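PDB 4OGD: succinate-semialdehyde dehydrogenase from Streptococcus pyogenes MGAS1882, which probably oxidises succinic semialdehyde to succinate with NADP+ as the cofactor, as a member of the aldehyde dehydrogenase family. Local coordinates for residues A[182-187]-A[192-197]; A[367-372]-A[378-383]. All coordinates share one frame; numbering follows the deposited sequence.

Contact 1 of 2, residues A[182-187]-A[192-197]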
ATOM      1  N   THR A 182      -8.393  -9.791  18.847  1.00  7.98           N
ATOM      2  CA  THR A 182      -9.614  -9.557  19.608  1.00  8.01           C
ATOM      3  C   THR A 182     -10.749  -9.244  18.653  1.00  9.08           C
ATOM      4  O   THR A 182     -10.638  -8.356  17.798  1.00  8.34           O
ATOM      5  CB  THR A 182      -9.454  -8.396  20.592  1.00  9.04           C
ATOM      6  OG1 THR A 182      -8.301  -8.616  21.414  1.00  9.91           O
ATOM      7  CG2 THR A 182     -10.694  -8.266  21.479  1.00  9.16           C
ATOM      8  N   ASN A 183     -11.843  -9.983  18.787  1.00  8.05           N
ATOM      9  CA  ASN A 183     -13.019  -9.702  17.987  1.00  9.55           C
ATOM     10  C   ASN A 183     -13.738  -8.453  18.509  1.00  9.34           C
ATOM     11  O   ASN A 183     -13.871  -8.264  19.720  1.00 10.30           O
ATOM     12  CB  ASN A 183     -13.975 -10.894  18.001  1.00  9.69           C
ATOM     13  CG  ASN A 183     -15.237 -10.606  17.241  1.00 10.28           C
ATOM     14  OD1 ASN A 183     -15.183 -10.197  16.082  1.00 10.73           O
ATOM     15  ND2 ASN A 183     -16.385 -10.756  17.900  1.00 11.00           N
ATOM     16  N   LEU A 184     -14.200  -7.604  17.595  1.00  8.26           N
ATOM     17  CA  LEU A 184     -14.918  -6.390  17.979  1.00  8.45           C
ATOM     18  C   LEU A 184     -16.355  -6.393  17.463  1.00  9.79           C
ATOM     19  O   LEU A 184     -16.591  -6.193  16.266  1.00 10.79           O
ATOM     20  CB  LEU A 184     -14.202  -5.152  17.430  1.00  9.10           C
ATOM     21  CG  LEU A 184     -12.689  -5.031  17.575  1.00  7.68           C
ATOM     22  CD1 LEU A 184     -12.222  -3.741  16.911  1.00 10.88           C
ATOM     23  CD2 LEU A 184     -12.267  -5.060  19.038  1.00  9.82           C
ATOM     24  N   PHE A 185     -17.320  -6.625  18.351  1.00 12.09           N
ATOM     25  CA  PHE A 185     -18.719  -6.498  17.967  1.00 11.46           C
ATOM     26  C   PHE A 185     -19.073  -5.016  18.032  1.00 13.80           C
ATOM     27  O   PHE A 185     -19.672  -4.549  19.002  1.00 12.58           O
ATOM     28  CB  PHE A 185     -19.627  -7.312  18.903  1.00 10.92           C
ATOM     29  CG  PHE A 185     -19.585  -8.808  18.665  1.00 10.34           C
ATOM     30  CD1 PHE A 185     -19.607  -9.326  17.375  1.00 10.52           C
ATOM     31  CD2 PHE A 185     -19.533  -9.693  19.733  1.00  9.56           C
ATOM     32  CE1 PHE A 185     -19.571 -10.689  17.155  1.00 13.45           C
ATOM     33  CE2 PHE A 185     -19.504 -11.067  19.520  1.00 11.98           C
ATOM     34  CZ  PHE A 185     -19.523 -11.565  18.229  1.00 11.09           C
ATOM     35  N   ILE A 186     -18.678  -4.264  17.006  1.00 10.09           N
ATOM     36  CA  ILE A 186     -18.821  -2.810  17.034  1.00 12.85           C
ATOM     37  C   ILE A 186     -19.599  -2.226  15.853  1.00 12.50           C
ATOM     38  O   ILE A 186     -19.803  -2.882  14.823  1.00 11.89           O
ATOM     39  CB  ILE A 186     -17.445  -2.106  17.123  1.00 12.46           C
ATOM     40  CG1 ILE A 186     -16.535  -2.572  15.982  1.00 10.43           C
ATOM     41  CG2 ILE A 186     -16.796  -2.363  18.488  1.00 12.36           C
ATOM     42  CD1 ILE A 186     -15.254  -1.756  15.856  1.00 12.24           C
ATOM     43  N   SER A 187     -20.020  -0.975  16.012  1.00 12.74           N
ATOM     44  CA  SER A 187     -20.772  -0.263  14.984  1.00 15.77           C
ATOM     45  C   SER A 187     -19.810   0.346  13.983  1.00 16.75           C
ATOM     46  O   SER A 187     -18.611   0.416  14.238  1.00 11.95           O
ATOM     47  CB  SER A 187     -21.562   0.869  15.623  1.00 13.47           C
ATOM     48  OG  SER A 187     -20.672   1.843  16.133  1.00 14.17           O
ATOM     49  N   SER A 192     -14.819   3.671  12.642  1.00 11.11           N
ATOM     50  CA  SER A 192     -14.153   4.920  12.278  1.00 11.01           C
ATOM     51  C   SER A 192     -13.215   5.405  13.377  1.00 11.10           C
ATOM     52  O   SER A 192     -12.124   5.906  13.096  1.00 12.46           O
ATOM     53  CB  SER A 192     -15.180   6.006  11.949  1.00 16.48           C
ATOM     54  OG  SER A 192     -15.966   5.615  10.850  1.00 17.60           O
ATOM     55  N   GLN A 193     -13.643   5.251  14.626  1.00 11.83           N
ATOM     56  CA  GLN A 193     -12.809   5.611  15.764  1.00 10.98           C
ATOM     57  C   GLN A 193     -11.560   4.740  15.842  1.00  9.68           C
ATOM     58  O   GLN A 193     -10.475   5.228  16.155  1.00 10.23           O
ATOM     59  CB  GLN A 193     -13.599   5.480  17.065  1.00 14.00           C
ATOM     60  CG  GLN A 193     -14.767   6.436  17.198  1.00 19.17           C
ATOM     61  CD  GLN A 193     -15.601   6.137  18.432  1.00 28.30           C
ATOM     62  OE1 GLN A 193     -16.747   5.697  18.332  1.00 30.61           O
ATOM     63  NE2 GLN A 193     -15.021   6.358  19.607  1.00 32.93           N
ATOM     64  N   VAL A 194     -11.718   3.451  15.558  1.00  9.97           N
ATOM     65  CA  VAL A 194     -10.581   2.532  15.558  1.00  7.64           C
ATOM     66  C   VAL A 194      -9.549   2.979  14.516  1.00  9.85           C
ATOM     67  O   VAL A 194      -8.355   3.041  14.794  1.00  8.91           O
ATOM     68  CB  VAL A 194     -11.025   1.062  15.331  1.00 10.91           C
ATOM     69  CG1 VAL A 194      -9.817   0.148  15.140  1.00  9.28           C
ATOM     70  CG2 VAL A 194     -11.865   0.576  16.519  1.00 10.41           C
ATOM     71  N   ILE A 195     -10.026   3.335  13.329  1.00  9.36           N
ATOM     72  CA  ILE A 195      -9.131   3.743  12.246  1.00  7.41           C
ATOM     73  C   ILE A 195      -8.394   5.040  12.586  1.00  7.41           C
ATOM     74  O   ILE A 195      -7.231   5.223  12.218  1.00  9.54           O
ATOM     75  CB  ILE A 195      -9.904   3.871  10.922  1.00  8.91           C
ATOM     76  CG1 ILE A 195     -10.484   2.508  10.539  1.00  8.26           C
ATOM     77  CG2 ILE A 195      -8.984   4.370   9.799  1.00  8.48           C
ATOM     78  CD1 ILE A 195     -11.346   2.501   9.264  1.00  9.46           C
ATOM     79  N   ALA A 196      -9.059   5.925  13.323  1.00  7.54           N
ATOM     80  CA  ALA A 196      -8.462   7.202  13.698  1.00  9.23           C
ATOM     81  C   ALA A 196      -7.569   7.107  14.934  1.00  9.73           C
ATOM     82  O   ALA A 196      -6.926   8.079  15.314  1.00 11.75           O
ATOM     83  CB  ALA A 196      -9.553   8.241  13.920  1.00  9.78           C
ATOM     84  N   ASP A 197      -7.539   5.943  15.571  1.00  8.11           N
ATOM     85  CA  ASP A 197      -6.793   5.799  16.816  1.00 10.35           C
ATOM     86  C   ASP A 197      -5.316   5.625  16.498  1.00 13.10           C
ATOM     87  O   ASP A 197      -4.961   4.816  15.644  1.00 11.26           O
ATOM     88  CB  ASP A 197      -7.305   4.587  17.600  1.00 10.50           C
ATOM     89  CG  ASP A 197      -6.748   4.531  19.008  1.00 13.33           C
ATOM     90  OD1 ASP A 197      -5.589   4.095  19.181  1.00 12.22           O
ATOM     91  OD2 ASP A 197      -7.464   4.937  19.944  1.00 15.27           O
TER

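Contact 2 of 2, residues A[367-372]-A[378-383]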
ATOM      1  N   GLU A 367     -22.834 -16.982 -16.664  1.00  8.87           N
ATOM      2  CA  GLU A 367     -22.986 -15.971 -17.715  1.00  9.55           C
ATOM      3  C   GLU A 367     -22.125 -16.367 -18.896  1.00 11.54           C
ATOM      4  O   GLU A 367     -20.933 -16.617 -18.739  1.00  9.00           O
ATOM      5  CB  GLU A 367     -22.548 -14.600 -17.198  1.00  9.08           C
ATOM      6  CG  GLU A 367     -23.267 -14.156 -15.935  1.00 10.80           C
ATOM      7  CD  GLU A 367     -22.505 -13.077 -15.199  1.00 13.66           C
ATOM      8  OE1 GLU A 367     -21.872 -12.241 -15.874  1.00 11.09           O
ATOM      9  OE2 GLU A 367     -22.511 -13.091 -13.945  1.00 16.92           O
ATOM     10  N   ILE A 368     -22.723 -16.442 -20.082  1.00  9.01           N
ATOM     11  CA  ILE A 368     -21.963 -16.819 -21.258  1.00  9.51           C
ATOM     12  C   ILE A 368     -21.792 -15.627 -22.194  1.00  9.98           C
ATOM     13  O   ILE A 368     -22.775 -15.064 -22.676  1.00 10.41           O
ATOM     14  CB  ILE A 368     -22.614 -18.005 -22.000  1.00  9.84           C
ATOM     15  CG1 ILE A 368     -22.813 -19.176 -21.038  1.00 10.95           C
ATOM     16  CG2 ILE A 368     -21.726 -18.445 -23.137  1.00 11.34           C
ATOM     17  CD1 ILE A 368     -23.674 -20.307 -21.621  1.00 11.08           C
ATOM     18  N   TYR A 369     -20.537 -15.245 -22.421  1.00  7.43           N
ATOM     19  CA  TYR A 369     -20.189 -14.153 -23.329  1.00  8.10           C
ATOM     20  C   TYR A 369     -19.632 -14.746 -24.615  1.00 11.38           C
ATOM     21  O   TYR A 369     -18.572 -15.376 -24.594  1.00 11.52           O
ATOM     22  CB  TYR A 369     -19.109 -13.262 -22.708  1.00  6.06           C
ATOM     23  CG  TYR A 369     -19.561 -12.386 -21.559  1.00  7.89           C
ATOM     24  CD1 TYR A 369     -19.481 -11.002 -21.648  1.00 13.07           C
ATOM     25  CD2 TYR A 369     -20.045 -12.940 -20.378  1.00  9.08           C
ATOM     26  CE1 TYR A 369     -19.880 -10.193 -20.603  1.00 12.27           C
ATOM     27  CE2 TYR A 369     -20.454 -12.137 -19.318  1.00  9.93           C
ATOM     28  CZ  TYR A 369     -20.370 -10.762 -19.437  1.00  9.88           C
ATOM     29  OH  TYR A 369     -20.755  -9.945 -18.388  1.00 11.46           O
ATOM     30  N   LYS A 370     -20.325 -14.545 -25.738  1.00 10.50           N
ATOM     31  CA  LYS A 370     -19.830 -15.071 -27.011  1.00  9.55           C
ATOM     32  C   LYS A 370     -18.894 -14.076 -27.687  1.00  9.17           C
ATOM     33  O   LYS A 370     -19.196 -12.888 -27.756  1.00 12.40           O
ATOM     34  CB  LYS A 370     -20.988 -15.408 -27.954  1.00 11.75           C
ATOM     35  CG  LYS A 370     -20.540 -16.116 -29.233  1.00 11.42           C
ATOM     36  CD  LYS A 370     -21.728 -16.423 -30.155  1.00 15.81           C
ATOM     37  CE  LYS A 370     -22.248 -15.158 -30.825  1.00 14.20           C
ATOM     38  NZ  LYS A 370     -21.414 -14.768 -32.004  1.00 15.29           N
ATOM     39  N   VAL A 371     -17.742 -14.552 -28.151  1.00  8.53           N
ATOM     40  CA  VAL A 371     -16.817 -13.694 -28.900  1.00  9.25           C
ATOM     41  C   VAL A 371     -16.407 -14.324 -30.234  1.00 10.22           C
ATOM     42  O   VAL A 371     -16.617 -15.522 -30.456  1.00  9.86           O
ATOM     43  CB  VAL A 371     -15.564 -13.321 -28.064  1.00 10.94           C
ATOM     44  CG1 VAL A 371     -15.990 -12.578 -26.818  1.00  9.93           C
ATOM     45  CG2 VAL A 371     -14.741 -14.556 -27.702  1.00  9.31           C
ATOM     46  N   SER A 372     -15.830 -13.519 -31.123  1.00  9.55           N
ATOM     47  CA  SER A 372     -15.526 -13.988 -32.474  1.00  9.44           C
ATOM     48  C   SER A 372     -14.083 -14.417 -32.693  1.00 10.92           C
ATOM     49  O   SER A 372     -13.744 -14.949 -33.756  1.00 11.11           O
ATOM     50  CB  SER A 372     -15.914 -12.926 -33.512  1.00 10.85           C
ATOM     51  OG  SER A 372     -17.320 -12.840 -33.633  1.00 12.80           O
ATOM     52  N   ILE A 378      -9.813 -11.624 -25.226  1.00  9.01           N
ATOM     53  CA  ILE A 378      -8.937 -10.845 -24.348  1.00  8.11           C
ATOM     54  C   ILE A 378      -9.497  -9.446 -24.101  1.00  8.71           C
ATOM     55  O   ILE A 378      -9.548  -8.981 -22.964  1.00  8.61           O
ATOM     56  CB  ILE A 378      -7.514 -10.764 -24.932  1.00  8.32           C
ATOM     57  CG1 ILE A 378      -6.872 -12.158 -24.924  1.00  8.62           C
ATOM     58  CG2 ILE A 378      -6.653  -9.756 -24.152  1.00  8.09           C
ATOM     59  CD1 ILE A 378      -5.707 -12.302 -25.870  1.00  7.74           C
ATOM     60  N   GLU A 379      -9.936  -8.789 -25.172  1.00  9.44           N
ATOM     61  CA  GLU A 379     -10.585  -7.477 -25.079  1.00 10.77           C
ATOM     62  C   GLU A 379     -11.776  -7.487 -24.114  1.00  9.56           C
ATOM     63  O   GLU A 379     -11.890  -6.617 -23.240  1.00 11.07           O
ATOM     64  CB  GLU A 379     -11.050  -7.033 -26.469  1.00 13.30           C
ATOM     65  CG  GLU A 379     -11.675  -5.638 -26.514  1.00 16.45           C
ATOM     66  CD  GLU A 379     -10.638  -4.536 -26.463  1.00 19.09           C
ATOM     67  OE1 GLU A 379      -9.476  -4.797 -26.845  1.00 22.88           O
ATOM     68  OE2 GLU A 379     -10.981  -3.408 -26.046  1.00 21.24           O
ATOM     69  N   VAL A 380     -12.658  -8.474 -24.267  1.00  9.88           N
ATOM     70  CA  VAL A 380     -13.813  -8.596 -23.381  1.00  7.78           C
ATOM     71  C   VAL A 380     -13.370  -8.914 -21.947  1.00  9.48           C
ATOM     72  O   VAL A 380     -13.850  -8.306 -20.996  1.00  7.89           O
ATOM     73  CB  VAL A 380     -14.828  -9.642 -23.897  1.00  8.74           C
ATOM     74  CG1 VAL A 380     -15.937  -9.859 -22.887  1.00  9.46           C
ATOM     75  CG2 VAL A 380     -15.419  -9.175 -25.215  1.00  9.16           C
ATOM     76  N   ALA A 381     -12.425  -9.835 -21.802  1.00  9.81           N
ATOM     77  CA  ALA A 381     -11.893 -10.155 -20.479  1.00  8.74           C
ATOM     78  C   ALA A 381     -11.400  -8.907 -19.746  1.00  8.26           C
ATOM     79  O   ALA A 381     -11.634  -8.751 -18.539  1.00  8.74           O
ATOM     80  CB  ALA A 381     -10.774 -11.197 -20.593  1.00  8.59           C
ATOM     81  N   ASN A 382     -10.747  -8.007 -20.485  1.00  7.72           N
ATOM     82  CA  ASN A 382     -10.142  -6.821 -19.880  1.00  8.35           C
ATOM     83  C   ASN A 382     -11.080  -5.630 -19.805  1.00 10.03           C
ATOM     84  O   ASN A 382     -10.762  -4.637 -19.144  1.00  8.29           O
ATOM     85  CB  ASN A 382      -8.858  -6.432 -20.618  1.00  9.48           C
ATOM     86  CG  ASN A 382      -7.752  -7.436 -20.408  1.00  7.42           C
ATOM     87  OD1 ASN A 382      -7.794  -8.211 -19.457  1.00  9.36           O
ATOM     88  ND2 ASN A 382      -6.746  -7.423 -21.285  1.00  8.67           N
ATOM     89  N   ASP A 383     -12.220  -5.720 -20.491  1.00  9.29           N
ATOM     90  CA  ASP A 383     -13.226  -4.668 -20.410  1.00  9.20           C
ATOM     91  C   ASP A 383     -14.038  -4.892 -19.144  1.00  9.61           C
ATOM     92  O   ASP A 383     -15.183  -5.343 -19.188  1.00  9.66           O
ATOM     93  CB  ASP A 383     -14.122  -4.660 -21.653  1.00  8.71           C
ATOM     94  CG  ASP A 383     -15.120  -3.516 -21.652  1.00 10.25           C
ATOM     95  OD1 ASP A 383     -14.834  -2.468 -21.028  1.00 11.16           O
ATOM     96  OD2 ASP A 383     -16.193  -3.660 -22.289  1.00 12.47           O
TER

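Contact 1 of 2, residues A[182-187]-A[192-197]
Across the two segments the CA atoms nearest each other are those of I186 and V194, 9.9 Å apart, so the gap between the chain leading out of strand 181-183 and the helix is bridged by side chains alone. L184 and I186 both send their CB atoms toward the helix, and each reaches it with a terminal methyl. CD1 of L184 lies 4.3 Å from CG2 of V194, and CD1 of I186 lies 4.2 Å from the same CG2. A single branch of the valine thus receives two methyls, which also meet one another, L184 CD1 to I186 CD1 being 3.8 Å. The I186 chain is extended beyond CB (chi2 170°), which carries CD1 out to V194, and the two side chains cross at about a right angle.

The motif is the first half of a beta-alpha-beta crossover in the Rossmann fold: edge strand 181-183 leads into helix 188-196, which returns the chain to parallel strand 200-206 on the far side of 152-155 and 124-128. On the way to the helix the chain bends through an inverse gamma turn centred on F185, whose ring has ND2 of N183 over its centre, 3.2 Å above the plane. S187 then starts the helix as its N-cap; its side chain caps a helical backbone N, while its own N is bound by OE1 of Q190, an arrangement consistent with a capping box. L25 of helix 22-41 touches both L184 and V194, extending the same apolar cluster.

Contact 2 of 2, residues A[367-372]-A[378-383]
Y369 and V371, two residues apart on one face of strand 365-371, meet V380 of helix 374-382 in a beta-alpha unit: the strand runs inside a mixed sheet and the helix that follows packs on it. The nearest CA atoms, those of V371 and V380, are 8.1 Å apart.

Apolar contact joins the segments, and V380 divides it between its two methyls. With CG1 anti to the backbone N (chi1 174°), that methyl comes obliquely to the Y369 ring, 3.9 Å from CD1, while its CG2 is 3.8 Å from CG1 of V371. Each methyl of the valine therefore meets one side chain of the strand.

Aromatic contact continues beyond the pair, for the Y369 ring stands edge-to-face with that of Y357, a residue V380 also touches. Within the strand, OE1 of E367 sits at the edge of the Y369 ring, in its plane.

Polar bonds run to neighbours of the two segments. R268, on the adjacent parallel strand 268-272, donates NH1 to the carbonyl of V380 and NH2 to that of A381, tying the last turn of the helix to the sheet. The Y369 hydroxyl OH bonds to the carbonyl O of Y357.

How the contacts relate
Contacts 1 and 2 illustrate one principle used twice in a chain: a segment at a strand, or just beyond it, delivers two side chains, two residues apart, to a single valine on the helix that follows. They differ in how the valine answers, with one methyl in contact 1 and both in contact 2. The contacts lie on opposite sides of the chain's centre, their own centres 41 Å apart and their nearest atoms about 29 Å apart. Contact 1 belongs to the sheet of the Rossmann-type domain, which in aldehyde dehydrogenases binds the cofactor; contact 2 belongs to that of the probable catalytic domain, which in this family supplies the catalytic cysteine, the active site lying between the two domains.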